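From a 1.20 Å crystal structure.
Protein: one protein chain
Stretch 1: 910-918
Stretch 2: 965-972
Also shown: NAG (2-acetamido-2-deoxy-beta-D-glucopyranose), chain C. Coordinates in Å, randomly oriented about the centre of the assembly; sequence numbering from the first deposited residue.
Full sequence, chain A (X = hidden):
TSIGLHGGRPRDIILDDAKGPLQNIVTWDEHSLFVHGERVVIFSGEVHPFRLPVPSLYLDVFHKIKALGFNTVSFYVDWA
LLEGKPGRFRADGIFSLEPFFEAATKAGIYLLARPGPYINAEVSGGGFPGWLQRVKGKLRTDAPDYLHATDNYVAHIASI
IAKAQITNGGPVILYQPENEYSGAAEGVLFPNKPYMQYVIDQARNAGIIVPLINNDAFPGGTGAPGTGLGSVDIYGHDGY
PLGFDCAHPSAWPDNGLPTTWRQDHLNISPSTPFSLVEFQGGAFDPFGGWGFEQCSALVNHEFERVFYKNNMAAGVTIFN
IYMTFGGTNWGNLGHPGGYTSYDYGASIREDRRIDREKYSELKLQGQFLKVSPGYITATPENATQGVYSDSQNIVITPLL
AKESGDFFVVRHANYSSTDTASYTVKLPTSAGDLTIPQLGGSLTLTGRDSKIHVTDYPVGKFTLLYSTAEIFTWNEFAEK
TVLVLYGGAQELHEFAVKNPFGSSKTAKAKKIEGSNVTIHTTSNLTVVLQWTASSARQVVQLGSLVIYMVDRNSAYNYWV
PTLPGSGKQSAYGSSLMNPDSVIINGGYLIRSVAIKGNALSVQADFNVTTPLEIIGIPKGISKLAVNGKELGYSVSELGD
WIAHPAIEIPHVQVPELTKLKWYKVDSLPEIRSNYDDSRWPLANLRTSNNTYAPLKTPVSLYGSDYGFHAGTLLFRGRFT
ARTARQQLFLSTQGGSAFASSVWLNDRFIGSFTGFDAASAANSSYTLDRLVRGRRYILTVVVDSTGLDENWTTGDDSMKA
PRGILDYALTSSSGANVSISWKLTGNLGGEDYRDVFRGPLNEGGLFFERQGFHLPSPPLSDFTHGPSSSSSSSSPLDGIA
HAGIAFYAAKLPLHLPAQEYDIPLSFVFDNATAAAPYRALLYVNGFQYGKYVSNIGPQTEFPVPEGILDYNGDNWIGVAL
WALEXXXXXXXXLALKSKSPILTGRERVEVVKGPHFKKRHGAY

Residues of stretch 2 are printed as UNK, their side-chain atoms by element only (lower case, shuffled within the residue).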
ATOM      1  N   ASN A 910     -26.252   3.301  -0.779  1.00 16.05           N
ATOM      2  CA  ASN A 910     -26.686   1.969  -1.179  1.00 17.39           C
ATOM      3  C   ASN A 910     -28.028   1.656  -0.535  1.00 24.55           C
ATOM      4  O   ASN A 910     -28.050   1.335   0.668  1.00 33.90           O
ATOM      5  CB  ASN A 910     -25.671   0.915  -0.767  1.00 17.93           C
ATOM      6  CG  ASN A 910     -26.098  -0.460  -1.197  1.00 14.52           C
ATOM      7  OD1 ASN A 910     -26.941  -0.627  -2.103  1.00 18.53           O
ATOM      8  ND2 ASN A 910     -25.543  -1.490  -0.571  1.00 15.36           N
ATOM      9  N   ALA A 911     -29.086   1.783  -1.364  1.00 35.78           N
ATOM     10  CA  ALA A 911     -30.477   1.648  -0.922  1.00 36.00           C
ATOM     11  C   ALA A 911     -30.994   0.213  -1.041  1.00 41.62           C
ATOM     12  O   ALA A 911     -31.080  -0.287  -2.151  1.00 59.21           O
ATOM     13  CB  ALA A 911     -31.419   2.563  -1.692  1.00 57.44           C
ATOM     14  N   THR A 912     -31.324  -0.381   0.094  1.00 55.65           N
ATOM     15  CA  THR A 912     -31.457  -1.816   0.285  1.00 60.75           C
ATOM     16  C   THR A 912     -32.398  -2.336  -0.777  1.00 59.26           C
ATOM     17  O   THR A 912     -32.240  -3.376  -1.411  1.00 62.67           O
ATOM     18  CB  THR A 912     -31.977  -2.226   1.669  1.00 69.41           C
ATOM     19  OG1 THR A 912     -31.007  -3.075   2.320  1.00 87.22           O
ATOM     20  CG2 THR A 912     -33.255  -3.057   1.606  1.00 86.77           C
ATOM     21  N   ALA A 913     -33.447  -1.506  -0.947  1.00 64.50           N
ATOM     22  CA  ALA A 913     -34.320  -2.111  -1.960  1.00 53.57           C
ATOM     23  C   ALA A 913     -34.094  -1.314  -3.224  1.00 50.85           C
ATOM     24  O   ALA A 913     -34.742  -0.271  -3.403  1.00 75.64           O
ATOM     25  CB  ALA A 913     -35.757  -2.187  -1.486  1.00 52.20           C
ATOM     26  N   ALA A 914     -33.156  -1.845  -4.028  1.00 44.12           N
ATOM     27  CA  ALA A 914     -33.008  -1.164  -5.305  1.00 35.47           C
ATOM     28  C   ALA A 914     -32.464  -2.166  -6.323  1.00 28.25           C
ATOM     29  O   ALA A 914     -31.639  -3.031  -6.011  1.00 26.95           O
ATOM     30  CB  ALA A 914     -32.189   0.086  -5.127  1.00 30.91           C
ATOM     31  N   ALA A 915     -32.982  -2.023  -7.527  1.00 26.25           N
ATOM     32  CA  ALA A 915     -32.506  -2.786  -8.676  1.00 22.13           C
ATOM     33  C   ALA A 915     -30.980  -2.676  -8.801  1.00 19.07           C
ATOM     34  O   ALA A 915     -30.343  -1.645  -8.559  1.00 17.67           O
ATOM     35  CB  ALA A 915     -33.178  -2.308  -9.941  1.00 23.53           C
ATOM     36  N   PRO A 916     -30.393  -3.799  -9.187  1.00 16.33           N
ATOM     37  CA  PRO A 916     -28.943  -3.889  -9.269  1.00 14.76           C
ATOM     38  C   PRO A 916     -28.315  -3.124 -10.430  1.00 11.20           C
ATOM     39  O   PRO A 916     -28.867  -3.101 -11.546  1.00 13.47           O
ATOM     40  CB  PRO A 916     -28.710  -5.402  -9.452  1.00 16.34           C
ATOM     41  CG  PRO A 916     -29.986  -5.859 -10.108  1.00 18.33           C
ATOM     42  CD  PRO A 916     -31.110  -5.053  -9.529  1.00 20.09           C
ATOM     43  N   TYR A 917     -27.161  -2.486 -10.157  1.00 11.81           N
ATOM     44  CA  TYR A 917     -26.455  -1.808 -11.217  1.00 10.02           C
ATOM     45  C   TYR A 917     -24.944  -1.810 -10.917  1.00  9.19           C
ATOM     46  O   TYR A 917     -24.541  -2.028  -9.781  1.00  9.95           O
ATOM     47  CB  TYR A 917     -26.942  -0.371 -11.416  1.00 12.27           C
ATOM     48  CG  TYR A 917     -26.663   0.602 -10.283  1.00 11.19           C
ATOM     49  CD1 TYR A 917     -27.510   0.669  -9.171  1.00 11.77           C
ATOM     50  CD2 TYR A 917     -25.586   1.453 -10.350  1.00 11.30           C
ATOM     51  CE1 TYR A 917     -27.257   1.560  -8.148  1.00 11.79           C
ATOM     52  CE2 TYR A 917     -25.337   2.354  -9.324  1.00 11.06           C
ATOM     53  CZ  TYR A 917     -26.158   2.411  -8.241  1.00 11.23           C
ATOM     54  OH  TYR A 917     -25.890   3.324  -7.248  1.00 13.24           O
ATOM     55  N   ARG A 918     -24.249  -1.530 -12.022  1.00  9.38           N
ATOM     56  CA  ARG A 918     -22.800  -1.350 -11.929  1.00 10.02           C
ATOM     57  C   ARG A 918     -22.512   0.068 -12.381  1.00 10.47           C
ATOM     58  O   ARG A 918     -23.202   0.551 -13.303  1.00 12.60           O
ATOM     59  CB  ARG A 918     -22.039  -2.368 -12.805  1.00 11.07           C
ATOM     60  CG  ARG A 918     -22.470  -3.781 -12.380  1.00 11.66           C
ATOM     61  CD  ARG A 918     -21.886  -4.848 -13.275  1.00 11.54           C
ATOM     62  NE  ARG A 918     -20.423  -5.056 -13.211  1.00 10.21           N
ATOM     63  CZ  ARG A 918     -19.832  -5.932 -12.434  1.00  8.62           C
ATOM     64  NH1 ARG A 918     -20.558  -6.671 -11.582  1.00  9.60           N
ATOM     65  NH2 ARG A 918     -18.512  -6.052 -12.476  1.00 10.38           N
ATOM     66  N   UNK A 965     -34.486  -5.515 -16.176  1.00 13.87           N
ATOM     67  CA  UNK A 965     -35.319  -4.862 -17.198  1.00 16.69           C
ATOM     68  C   UNK A 965     -36.066  -3.647 -16.681  1.00 17.52           C
ATOM     69  O   UNK A 965     -36.532  -2.862 -17.523  1.00 21.87           O
ATOM     70  c   UNK A 965     -36.306  -5.915 -17.735  1.00 20.38           C
ATOM     71  o   UNK A 965     -37.182  -6.300 -16.672  1.00 24.91           O
ATOM     72  N   UNK A 966     -36.150  -3.531 -15.364  1.00 16.42           N
ATOM     73  CA  UNK A 966     -36.749  -2.426 -14.643  1.00 20.29           C
ATOM     74  C   UNK A 966     -35.897  -1.164 -14.658  1.00 18.05           C
ATOM     75  O   UNK A 966     -36.279  -0.079 -14.242  1.00 19.73           O
ATOM     76  c   UNK A 966     -35.664  -3.444 -12.523  1.00 50.55           C
ATOM     77  c   UNK A 966     -35.923  -3.878 -11.095  1.00 66.83           C
ATOM     78  n   UNK A 966     -35.224  -5.020 -10.521  1.00 70.61           N
ATOM     79  c   UNK A 966     -35.051  -5.176  -9.200  1.00 66.39           C
ATOM     80  n   UNK A 966     -35.543  -4.231  -8.385  1.00 51.57           N
ATOM     81  c   UNK A 966     -36.933  -2.828 -13.161  1.00 35.25           C
ATOM     82  n   UNK A 966     -34.421  -6.207  -8.630  1.00 42.91           N
ATOM     83  N   UNK A 967     -34.643  -1.329 -15.101  1.00 17.41           N
ATOM     84  CA  UNK A 967     -33.689  -0.240 -15.061  1.00 16.09           C
ATOM     85  C   UNK A 967     -33.030  -0.032 -13.708  1.00 13.69           C
ATOM     86  O   UNK A 967     -33.021  -0.958 -12.866  1.00 15.77           O
ATOM     87  N   UNK A 968     -32.442   1.174 -13.528  1.00 12.56           N
ATOM     88  CA  UNK A 968     -31.703   1.452 -12.286  1.00 13.12           C
ATOM     89  C   UNK A 968     -31.448   2.939 -12.196  1.00 11.66           C
ATOM     90  O   UNK A 968     -31.506   3.682 -13.172  1.00 14.01           O
ATOM     91  c   UNK A 968     -30.396   0.648 -12.224  1.00 14.37           C
ATOM     92  N   UNK A 969     -31.098   3.344 -10.963  1.00 14.06           N
ATOM     93  CA  UNK A 969     -30.655   4.726 -10.743  1.00 13.89           C
ATOM     94  C   UNK A 969     -29.704   4.725  -9.559  1.00 13.42           C
ATOM     95  O   UNK A 969     -29.695   3.801  -8.751  1.00 14.59           O
ATOM     96  c   UNK A 969     -34.838   5.904 -10.110  1.00 34.05           C
ATOM     97  n   UNK A 969     -35.503   4.576  -9.907  1.00 76.80           N
ATOM     98  c   UNK A 969     -33.808   6.234  -9.061  1.00 25.06           C
ATOM     99  c   UNK A 969     -31.862   5.636 -10.488  1.00 16.22           C
ATOM    100  c   UNK A 969     -32.569   5.356  -9.175  1.00 18.47           C
ATOM    101  N   UNK A 970     -28.924   5.770  -9.474  1.00 13.63           N
ATOM    102  CA  UNK A 970     -28.069   6.001  -8.321  1.00 13.19           C
ATOM    103  C   UNK A 970     -28.928   6.618  -7.223  1.00 13.55           C
ATOM    104  O   UNK A 970     -29.466   7.710  -7.432  1.00 14.38           O
ATOM    105  c   UNK A 970     -26.047   6.312  -9.775  1.00 14.81           C
ATOM    106  c   UNK A 970     -26.885   6.910  -8.666  1.00 12.73           C
ATOM    107  c   UNK A 970     -26.023   7.136  -7.405  1.00 15.52           C
ATOM    108  N   UNK A 971     -29.127   5.969  -6.091  1.00 14.40           N
ATOM    109  CA  UNK A 971     -30.052   6.539  -5.066  1.00 15.06           C
ATOM    110  C   UNK A 971     -29.532   7.833  -4.465  1.00 15.67           C
ATOM    111  O   UNK A 971     -30.319   8.703  -4.047  1.00 20.25           O
ATOM    112  c   UNK A 971     -28.575   4.674  -5.670  1.00 18.43           C
ATOM    113  c   UNK A 971     -30.132   5.433  -4.015  1.00 19.73           C
ATOM    114  c   UNK A 971     -29.677   4.199  -4.726  1.00 20.46           C
ATOM    115  N   UNK A 972     -28.209   8.001  -4.364  1.00 16.39           N
ATOM    116  CA  UNK A 972     -27.663   9.246  -3.811  1.00 15.33           C
ATOM    117  C   UNK A 972     -26.187   9.224  -4.172  1.00 15.00           C
ATOM    118  O   UNK A 972     -25.573   8.149  -4.265  1.00 14.39           O
TER
HETATM  119  C1  NAG C   1     -25.724  -2.832  -1.037  1.00 14.32           C
HETATM  120  C2  NAG C   1     -24.345  -3.512  -0.977  1.00 12.47           C
HETATM  121  C3  NAG C   1     -24.530  -4.990  -1.349  1.00 12.84           C
HETATM  122  C4  NAG C   1     -25.550  -5.666  -0.422  1.00 15.89           C
HETATM  123  C5  NAG C   1     -26.847  -4.822  -0.374  1.00 19.25           C
HETATM  124  C6  NAG C   1     -27.833  -5.357   0.660  1.00 28.12           C
HETATM  125  C7  NAG C   1     -22.457  -2.115  -1.655  1.00 11.36           C
HETATM  126  C8  NAG C   1     -21.884  -1.272  -2.786  1.00 13.42           C
HETATM  127  N2  NAG C   1     -23.490  -2.871  -1.987  1.00 11.95           N
HETATM  128  O3  NAG C   1     -23.269  -5.635  -1.295  1.00 14.69           O
HETATM  129  O4  NAG C   1     -25.903  -6.915  -0.993  1.00 16.81           O
HETATM  130  O5  NAG C   1     -26.555  -3.471  -0.082  1.00 16.61           O
HETATM  131  O6  NAG C   1     -29.085  -4.675   0.434  1.00 37.15           O
HETATM  132  O7  NAG C   1     -22.024  -2.044  -0.519  1.00 16.04           O
HETATM  133  O   HOH W   1     -31.251   1.122  -8.782  1.00 21.90           O
HETATM  134  O   HOH W   2     -31.315  -3.155 -12.798  1.00 14.12           O

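Position 965 carries two side-chain atoms, one carbon followed by one oxygen. The oxygen ends the chain at single-bond length from that carbon, as suits a hydroxyl, and the side chain stays well clear of stretch 1. This is Ser-965, with chi1 in the p well.

Position 966 has seven side-chain atoms: three carbons in a row, a nitrogen, then a carbon bearing two more nitrogens. The third carbon of the row packs against CB of Ala-915, and the flat nitrogen-bearing end lies with one face over CA of Ala-915 and CD of Pro-916. A terminal carbon bonded to three nitrogens defines a guanidinium group, so the residue is Arg-966. Its CD is 3.4 Å from CB of Ala-915, and NH2 of Arg-966 is 3.6 Å from CD of Pro-916. NH1 of Arg-966 comes within 3.5 Å of the backbone N of Ala-915, but both atoms are donors and no hydrogen bond results. The group is therefore used here as a flat packing surface, while its NE and NH2 are hydrogen-bonded just outside the stretches.

Position 967 has no side-chain atoms and is Gly-967. Phi/psi of 81/-162 supply independent evidence: a CB would be jammed against the carbonyl O of the preceding residue, whereas stretch 1 would leave it free. The carbonyl O of Gly-967 approaches CB of Ala-915 to 3.2 Å.

Position 968 shows a single carbon, packed against CB of Tyr-917, and is Ala-968. CB of Ala-968 lies 3.7 Å from CB of Tyr-917 and points toward stretch 1; CA of Ala-968 lies 5.6 Å from CA of Ala-915, marking a close approach of the two backbones.

Position 969 has four carbons in a row ending in nitrogen, the pattern of Lys-969. CA-to-CB points away, and the side chain stays out of contact with stretch 1. The contact belongs to the backbone: O of Lys-969 lies 3.4 Å from CE1 of Tyr-917, and its C sits over one face of that ring.

Position 970 holds three carbons, one carrying the other two, and one of the outer pair reaches the ring of Tyr-917. The branch at CB makes this Val-970. CA-to-CB points away overall, yet CG2 of Val-970 still comes to 4.0 Å from CE2 of Tyr-917.

Position 971 has three carbons closing a ring onto the backbone N; the ring touches OH of Tyr-917 and CB of Ala-911. The closure identifies Pro-971. CD of Pro-971 lies 3.4 Å from OH of Tyr-917, and CG of Pro-971 lies 3.9 Å from CB of Ala-911.

Position 972 has no side-chain atoms and makes no contact with stretch 1; it is Gly-972.

No direct hydrogen bond joins the stretches, so packing and water hold the contact, which buries 437 Å². Tyr-917 runs along the backbone from Ala-968 to Pro-971, while Ala-915 and Pro-916 meet Arg-966. Two waters bridge the backbones: water 1 donates to O of Ala-915 (2.9 Å) and accepts from N of Lys-969 (3.1 Å), and water 2 donates to O of Pro-916 and O of Gly-967, each at 2.8 Å.

Stretch 2 (965-972) SRGAKVPG
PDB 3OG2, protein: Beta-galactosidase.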